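Glutathione S-transferase (Sulfitobacter, PDB 4GF0) binds glutathione and, as a glutathione transferase homologue, probably catalyses its conjugation to electrophilic substrates. Local coordinates at residues A[4-9]-A[15-20]; A[57-62]-A[72-77]; A[84-87]-A[91-94]. One frame throughout, in Å; residues are numbered along the deposited sequence.

The three contacts follow one another along the chain. Contacts 1 and 2, with centres about 10 Å apart, belong to the thioredoxin-like N-terminal domain: strands 4-8 and 56-58 are antiparallel neighbours in its four-stranded sheet, and helices 14-23 and 68-78 touch through Ala20 and Leu72. These two contacts join both helices to the sheet of the glutathione-binding domain; the Thr9 side chain in contact 1 is about 6 Å from glutathione. Contact 3 lies about 19 Å from contact 2 and 21 Å from contact 1, centre to centre. It touches contact 2 where the loop meets helix 68-78, marking the passage to the helical domain. Contacts 2 and 3 also touch the second subunit.

Contact 1: residues A[4-9]-A[15-20]; sequences LTLYFT and VAVAIA
Leu6 reaches from strand 4-8 to helix 14-23 and spreads its two methyls over neighbouring helix residues. CD1 meets CG1 of Val17 at 3.8 Å, the two side chains meeting at a slant, while CD2 lies 3.7 Å from CB of Ala18. With CG swung anti to the backbone N (chi1 176°), the leucine fork opens against the helix. Alanine suits position 18 because its single methyl lets a branched tip come close to the helix backbone: CD2 of Leu6 is also 3.7 Å from N of Ala18. The strand and helix are the first two elements of the beta-alpha-beta unit completed by strand 28-32, the opening unit of the thioredoxin-like fold. Cutting Leu6 back to an alanine is likely to leave Val17 and Ala18 without their strand-side partner and to open a gap between sheet and helix. Nearer the loop, CG2 of Val15 approaches O of Thr9 at 3.9 Å, an apolar methyl beside a carbonyl that Thr12 OG1 engages by a hydrogen bond. Further out, Thr9 OG1 is hydrogen-bonded to Val33 O and its backbone N to Ser14 OG, consistent with a turn held near the glutathione. Helix 197-204 packs on Val15 and Ala18 through Val202.

Contact 2: residues A[57-62]-A[72-77]; sequences LRLEDD and LDYVAA
Tyr74 extends from helix 68-78 toward the sheet, and two leucines meet one side of its ring. The tight part is Leu59: CD2 comes within 3.5 Å of Tyr74 CE2 and 3.7 Å of CZ, while CD1 lies 3.7 Å from the phenolic OH. The two side chains approach from opposite directions, and both methyls of Leu59 lie on the same side of the ring plane, set obliquely at its outer end. Leu57 is looser, its CD2 standing 4.0 Å from Tyr74 CD2, nearer the helix, with the side chains crossing at about a right angle. Tyr74 carries CG anti to its own N (chi1 -179°), which sends the ring out from the helix toward the strand. Here strand 56-58 passes through a type I beta turn, Leu59 to Asp62, toward strand 64-66, forming the beta hairpin at one side of the thioredoxin-like sheet; helix 68-78 then packs back over it. Tyrosine fits the spot because its apolar ring can lie among leucines while its hydroxyl faces the polar turn. That outer side is sparsely linked: one water accepts from Glu60 N at 3.1 Å and donates to Glu60 OE1, but its link to Tyr74 OH is long and weak at 3.5 Å. Glu60 is exposed, as suits a charged turn residue. Thr90 and Ala93 of the second subunit pack on Leu59 and Tyr74 respectively, adding cover.

Contact 3: residues A[84-87]-A[91-94]; sequences LVPT and AAAQ
Pro86 presents its ring to the early part of helix 89-111 and settles against Ala91 and Ala92. The ring is the bump, and the hollow is the shallow surface left where two successive helix residues carry nothing larger than a methyl. CB of Pro86 touches CB of Ala91 at 3.7 Å. Its CG, 3.9 Å from that same methyl, also leans on the helix backbone at 3.8 Å from N of Ala92. CD completes the fit, lying 4.0 Å from CA of Ala92, so three ring carbons in turn follow the path from the Ala91 methyl to the Ala92 main chain. The small methyls let the backbones draw together, with CA atoms of Pro86 and Ala92 5.2 Å apart.

The Ala92 methyl is a second bump, directed at the loop, where it meets O of Pro86 at 3.8 Å and CG1 of Val85 at 3.9 Å. Val85 places that branch anti to its backbone N (chi1 177°), turned to the helix, while its other methyl, CG2, packs on Ala76 of helix 68-78. A beta-branched residue thus serves two helices at once, at the connection from the N-terminal domain to the helical part of the chain. Met95, farther along helix 89-111, touches both Val85 and Pro86, and Leu155 packs on the proline from another loop. Close to the helix start, Asp88 OD2 accepts a hydrogen bond from Ala91 N.

No hydrogen bond crosses between 84-87 and 91-94, so their attachment rests on van der Waals fit and burial of apolar surface; the ring, which restricts the proline's own phi, gives the loop a rigid apolar surface to set against the methyls.

Contact 1: residues A[4-9]-A[15-20]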
loop_
_atom_site.group_PDB
_atom_site.type_symbol
_atom_site.label_atom_id
_atom_site.label_comp_id
_atom_site.label_asym_id
_atom_site.label_seq_id
_atom_site.Cartn_x
_atom_site.Cartn_y
_atom_site.Cartn_z
ATOM N N LEU A 4 -18.548 -4.523 12.702
ATOM C CA LEU A 4 -17.817 -4.482 11.448
ATOM C C LEU A 4 -18.029 -5.784 10.694
ATOM O O LEU A 4 -18.115 -6.848 11.306
ATOM C CB LEU A 4 -16.327 -4.362 11.755
ATOM C CG LEU A 4 -15.869 -3.121 12.510
ATOM C CD1 LEU A 4 -14.366 -3.204 12.780
ATOM C CD2 LEU A 4 -16.200 -1.896 11.687
ATOM N N THR A 5 -18.063 -5.703 9.367
ATOM C CA THR A 5 -18.126 -6.891 8.528
ATOM C C THR A 5 -16.884 -6.932 7.660
ATOM O O THR A 5 -16.582 -5.973 6.946
ATOM C CB THR A 5 -19.365 -6.865 7.627
ATOM O OG1 THR A 5 -20.533 -6.699 8.436
ATOM C CG2 THR A 5 -19.482 -8.172 6.841
ATOM N N LEU A 6 -16.160 -8.045 7.715
ATOM C CA LEU A 6 -14.928 -8.167 6.955
ATOM C C LEU A 6 -15.118 -9.191 5.861
ATOM O O LEU A 6 -15.414 -10.347 6.147
ATOM C CB LEU A 6 -13.791 -8.631 7.857
ATOM C CG LEU A 6 -12.472 -8.892 7.122
ATOM C CD1 LEU A 6 -11.882 -7.581 6.624
ATOM C CD2 LEU A 6 -11.498 -9.593 8.071
ATOM N N TYR A 7 -14.924 -8.772 4.615
ATOM C CA TYR A 7 -14.933 -9.707 3.498
ATOM C C TYR A 7 -13.515 -10.245 3.334
ATOM O O TYR A 7 -12.573 -9.479 3.201
ATOM C CB TYR A 7 -15.395 -8.987 2.231
ATOM C CG TYR A 7 -16.814 -8.505 2.362
ATOM C CD1 TYR A 7 -17.108 -7.288 2.960
ATOM C CD2 TYR A 7 -17.869 -9.291 1.921
ATOM C CE1 TYR A 7 -18.432 -6.863 3.097
ATOM C CE2 TYR A 7 -19.175 -8.870 2.049
ATOM C CZ TYR A 7 -19.448 -7.664 2.638
ATOM O OH TYR A 7 -20.758 -7.259 2.757
ATOM N N PHE A 8 -13.379 -11.564 3.358
ATOM C CA PHE A 8 -12.066 -12.184 3.397
ATOM C C PHE A 8 -12.083 -13.490 2.629
ATOM O O PHE A 8 -13.143 -14.025 2.285
ATOM C CB PHE A 8 -11.683 -12.487 4.853
ATOM C CG PHE A 8 -12.257 -13.778 5.361
ATOM C CD1 PHE A 8 -13.576 -13.839 5.801
ATOM C CD2 PHE A 8 -11.494 -14.945 5.376
ATOM C CE1 PHE A 8 -14.119 -15.038 6.255
ATOM C CE2 PHE A 8 -12.039 -16.139 5.812
ATOM C CZ PHE A 8 -13.350 -16.184 6.257
ATOM N N THR A 9 -10.891 -14.030 2.396
ATOM C CA THR A 9 -10.752 -15.336 1.775
ATOM C C THR A 9 -9.626 -16.023 2.524
ATOM O O THR A 9 -8.599 -15.391 2.776
ATOM C CB THR A 9 -10.387 -15.188 0.296
ATOM O OG1 THR A 9 -11.416 -14.450 -0.374
ATOM C CG2 THR A 9 -10.222 -16.559 -0.372
ATOM N N VAL A 15 -6.682 -11.741 5.774
ATOM C CA VAL A 15 -6.569 -12.332 7.103
ATOM C C VAL A 15 -5.787 -11.421 8.057
ATOM O O VAL A 15 -5.999 -11.460 9.274
ATOM C CB VAL A 15 -5.968 -13.763 7.044
ATOM C CG1 VAL A 15 -5.903 -14.388 8.422
ATOM C CG2 VAL A 15 -6.811 -14.647 6.117
ATOM N N ALA A 16 -4.903 -10.586 7.511
ATOM C CA ALA A 16 -4.159 -9.638 8.340
ATOM C C ALA A 16 -5.117 -8.700 9.066
ATOM O O ALA A 16 -4.894 -8.330 10.219
ATOM C CB ALA A 16 -3.162 -8.831 7.499
ATOM N N VAL A 17 -6.188 -8.307 8.390
ATOM C CA VAL A 17 -7.139 -7.389 8.997
ATOM C C VAL A 17 -7.901 -8.118 10.102
ATOM O O VAL A 17 -8.133 -7.565 11.178
ATOM C CB VAL A 17 -8.093 -6.795 7.937
ATOM C CG1 VAL A 17 -9.090 -5.827 8.590
ATOM C CG2 VAL A 17 -7.291 -6.068 6.855
ATOM N N ALA A 18 -8.271 -9.372 9.853
ATOM C CA ALA A 18 -8.964 -10.152 10.877
ATOM C C ALA A 18 -8.110 -10.280 12.137
ATOM O O ALA A 18 -8.601 -10.126 13.261
ATOM C CB ALA A 18 -9.329 -11.519 10.341
ATOM N N ILE A 19 -6.827 -10.539 11.943
ATOM C CA ILE A 19 -5.907 -10.647 13.069
ATOM C C ILE A 19 -5.893 -9.348 13.873
ATOM O O ILE A 19 -5.943 -9.377 15.102
ATOM C CB ILE A 19 -4.506 -10.998 12.587
ATOM C CG1 ILE A 19 -4.522 -12.435 12.065
ATOM C CG2 ILE A 19 -3.481 -10.873 13.735
ATOM C CD1 ILE A 19 -3.246 -12.833 11.286
ATOM N N ALA A 20 -5.841 -8.212 13.185
ATOM C CA ALA A 20 -5.845 -6.929 13.877
ATOM C C ALA A 20 -7.137 -6.694 14.650
ATOM O O ALA A 20 -7.108 -6.165 15.765
ATOM C CB ALA A 20 -5.588 -5.786 12.904
#

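Contact 2: residues A[57-62]-A[72-77]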
loop_
_atom_site.group_PDB
_atom_site.type_symbol
_atom_site.label_atom_id
_atom_site.label_comp_id
_atom_site.label_asym_id
_atom_site.label_seq_id
_atom_site.Cartn_x
_atom_site.Cartn_y
_atom_site.Cartn_z
ATOM N N LEU A 57 -13.967 -3.875 4.058
ATOM C CA LEU A 57 -14.550 -3.768 5.388
ATOM C C LEU A 57 -15.790 -2.903 5.319
ATOM O O LEU A 57 -15.744 -1.785 4.804
ATOM C CB LEU A 57 -13.536 -3.134 6.347
ATOM C CG LEU A 57 -13.896 -3.130 7.835
ATOM C CD1 LEU A 57 -13.796 -4.559 8.410
ATOM C CD2 LEU A 57 -12.970 -2.162 8.577
ATOM N N ARG A 58 -16.905 -3.412 5.839
ATOM C CA ARG A 58 -18.107 -2.609 5.900
ATOM C C ARG A 58 -18.243 -2.032 7.298
ATOM O O ARG A 58 -18.246 -2.769 8.295
ATOM C CB ARG A 58 -19.351 -3.440 5.566
ATOM C CG ARG A 58 -20.639 -2.633 5.655
ATOM C CD ARG A 58 -21.878 -3.506 5.488
ATOM N NE ARG A 58 -21.843 -4.224 4.220
ATOM C CZ ARG A 58 -22.148 -3.681 3.044
ATOM N NH1 ARG A 58 -22.517 -2.406 2.973
ATOM N NH2 ARG A 58 -22.081 -4.413 1.937
ATOM N N LEU A 59 -18.365 -0.714 7.370
ATOM C CA LEU A 59 -18.446 -0.036 8.665
ATOM C C LEU A 59 -19.872 -0.048 9.181
ATOM O O LEU A 59 -20.790 -0.491 8.485
ATOM C CB LEU A 59 -17.941 1.402 8.542
ATOM C CG LEU A 59 -16.521 1.540 7.998
ATOM C CD1 LEU A 59 -16.083 3.008 8.077
ATOM C CD2 LEU A 59 -15.537 0.623 8.733
ATOM N N GLU A 60 -20.059 0.446 10.403
ATOM C CA GLU A 60 -21.370 0.442 11.036
ATOM C C GLU A 60 -22.385 1.272 10.262
ATOM O O GLU A 60 -23.589 1.013 10.344
ATOM C CB GLU A 60 -21.273 0.928 12.489
ATOM C CG GLU A 60 -20.424 0.036 13.394
ATOM C CD GLU A 60 -20.025 0.743 14.684
ATOM O OE1 GLU A 60 -19.793 1.972 14.626
ATOM O OE2 GLU A 60 -19.950 0.081 15.751
ATOM N N ASP A 61 -21.908 2.256 9.503
ATOM C CA ASP A 61 -22.815 3.099 8.709
ATOM C C ASP A 61 -22.891 2.676 7.245
ATOM O O ASP A 61 -23.377 3.442 6.409
ATOM C CB ASP A 61 -22.425 4.582 8.798
ATOM C CG ASP A 61 -21.112 4.896 8.087
ATOM O OD1 ASP A 61 -20.418 3.970 7.595
ATOM O OD2 ASP A 61 -20.748 6.092 8.043
ATOM N N ASP A 62 -22.390 1.471 6.958
ATOM C CA ASP A 62 -22.436 0.827 5.633
ATOM C C ASP A 62 -21.380 1.308 4.639
ATOM O O ASP A 62 -21.336 0.839 3.501
ATOM C CB ASP A 62 -23.835 0.888 5.009
ATOM C CG ASP A 62 -24.901 0.325 5.928
ATOM O OD1 ASP A 62 -24.592 -0.615 6.689
ATOM O OD2 ASP A 62 -26.043 0.826 5.893
ATOM N N LEU A 72 -6.007 -1.666 8.331
ATOM C CA LEU A 72 -5.234 -1.869 9.561
ATOM C C LEU A 72 -5.142 -0.566 10.362
ATOM O O LEU A 72 -5.387 -0.543 11.577
ATOM C CB LEU A 72 -3.836 -2.412 9.232
ATOM C CG LEU A 72 -3.764 -3.865 8.747
ATOM C CD1 LEU A 72 -2.344 -4.197 8.221
ATOM C CD2 LEU A 72 -4.141 -4.801 9.878
ATOM N N ASP A 73 -4.806 0.536 9.703
ATOM C CA ASP A 73 -4.788 1.823 10.403
ATOM C C ASP A 73 -6.175 2.202 10.925
ATOM O O ASP A 73 -6.299 2.806 11.988
ATOM C CB ASP A 73 -4.199 2.939 9.516
ATOM C CG ASP A 73 -2.814 3.369 9.972
ATOM O OD1 ASP A 73 -2.639 3.614 11.187
ATOM O OD2 ASP A 73 -1.894 3.445 9.126
ATOM N N TYR A 74 -7.224 1.841 10.192
ATOM C CA TYR A 74 -8.581 2.110 10.665
ATOM C C TYR A 74 -8.894 1.363 11.971
ATOM O O TYR A 74 -9.422 1.942 12.934
ATOM C CB TYR A 74 -9.630 1.785 9.583
ATOM C CG TYR A 74 -11.019 2.094 10.088
ATOM C CD1 TYR A 74 -11.498 3.390 10.081
ATOM C CD2 TYR A 74 -11.834 1.095 10.598
ATOM C CE1 TYR A 74 -12.765 3.693 10.572
ATOM C CE2 TYR A 74 -13.100 1.392 11.104
ATOM C CZ TYR A 74 -13.553 2.683 11.076
ATOM O OH TYR A 74 -14.799 2.992 11.581
ATOM N N VAL A 75 -8.560 0.079 12.009
ATOM C CA VAL A 75 -8.776 -0.719 13.213
ATOM C C VAL A 75 -8.051 -0.122 14.411
ATOM O O VAL A 75 -8.606 -0.020 15.503
ATOM C CB VAL A 75 -8.364 -2.179 13.002
ATOM C CG1 VAL A 75 -8.406 -2.933 14.353
ATOM C CG2 VAL A 75 -9.321 -2.815 12.006
ATOM N N ALA A 76 -6.811 0.298 14.197
ATOM C CA ALA A 76 -6.054 0.923 15.272
ATOM C C ALA A 76 -6.724 2.207 15.740
ATOM O O ALA A 76 -6.760 2.502 16.942
ATOM C CB ALA A 76 -4.627 1.198 14.806
ATOM N N ALA A 77 -7.288 2.953 14.791
ATOM C CA ALA A 77 -7.877 4.256 15.090
ATOM C C ALA A 77 -9.147 4.106 15.919
ATOM O O ALA A 77 -9.453 4.957 16.757
ATOM C CB ALA A 77 -8.188 5.009 13.798
HETATM O O HOH W 1 -18.095 2.074 12.093
#

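Contact 3: residues A[84-87]-A[91-94]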
loop_
_atom_site.group_PDB
_atom_site.type_symbol
_atom_site.label_atom_id
_atom_site.label_comp_id
_atom_site.label_asym_id
_atom_site.label_seq_id
_atom_site.Cartn_x
_atom_site.Cartn_y
_atom_site.Cartn_z
ATOM N N LEU A 84 -1.906 -0.565 18.920
ATOM C CA LEU A 84 -1.390 -1.153 17.680
ATOM C C LEU A 84 -0.484 -0.221 16.868
ATOM O O LEU A 84 0.240 -0.677 15.987
ATOM C CB LEU A 84 -2.546 -1.649 16.810
ATOM C CG LEU A 84 -3.304 -2.854 17.382
ATOM C CD1 LEU A 84 -4.607 -3.086 16.614
ATOM C CD2 LEU A 84 -2.417 -4.083 17.316
ATOM N N VAL A 85 -0.536 1.076 17.152
ATOM C CA VAL A 85 0.338 2.054 16.505
ATOM C C VAL A 85 1.102 2.801 17.586
ATOM O O VAL A 85 0.491 3.321 18.533
ATOM C CB VAL A 85 -0.476 3.067 15.668
ATOM C CG1 VAL A 85 0.442 4.146 15.056
ATOM C CG2 VAL A 85 -1.257 2.346 14.581
ATOM N N PRO A 86 2.438 2.861 17.464
ATOM C CA PRO A 86 3.257 3.587 18.439
ATOM C C PRO A 86 2.897 5.071 18.499
ATOM O O PRO A 86 2.535 5.675 17.489
ATOM C CB PRO A 86 4.678 3.468 17.878
ATOM C CG PRO A 86 4.633 2.363 16.910
ATOM C CD PRO A 86 3.245 2.230 16.403
ATOM N N THR A 87 3.002 5.669 19.678
ATOM C CA THR A 87 2.778 7.105 19.790
ATOM C C THR A 87 3.932 7.906 19.184
ATOM O O THR A 87 3.724 8.998 18.659
ATOM C CB THR A 87 2.542 7.536 21.248
ATOM O OG1 THR A 87 3.667 7.151 22.044
ATOM C CG2 THR A 87 1.291 6.881 21.792
ATOM N N ALA A 91 8.770 5.664 15.215
ATOM C CA ALA A 91 8.436 4.248 15.291
ATOM C C ALA A 91 7.202 3.934 14.437
ATOM O O ALA A 91 7.169 2.914 13.747
ATOM C CB ALA A 91 8.203 3.830 16.744
ATOM N N ALA A 92 6.184 4.791 14.489
ATOM C CA ALA A 92 5.006 4.594 13.647
ATOM C C ALA A 92 5.375 4.624 12.159
ATOM O O ALA A 92 4.790 3.899 11.357
ATOM C CB ALA A 92 3.914 5.639 13.957
ATOM N N ALA A 93 6.340 5.465 11.799
ATOM C CA ALA A 93 6.776 5.560 10.410
ATOM C C ALA A 93 7.518 4.289 9.998
ATOM O O ALA A 93 7.426 3.833 8.857
ATOM C CB ALA A 93 7.643 6.812 10.193
ATOM N N GLN A 94 8.255 3.701 10.929
ATOM C CA GLN A 94 8.954 2.462 10.629
ATOM C C GLN A 94 7.948 1.328 10.464
ATOM O O GLN A 94 8.139 0.445 9.639
ATOM C CB GLN A 94 9.985 2.161 11.719
ATOM C CG GLN A 94 11.118 3.173 11.756
ATOM C CD GLN A 94 11.978 3.042 12.990
ATOM O OE1 GLN A 94 11.471 2.801 14.091
ATOM N NE2 GLN A 94 13.290 3.217 12.822
#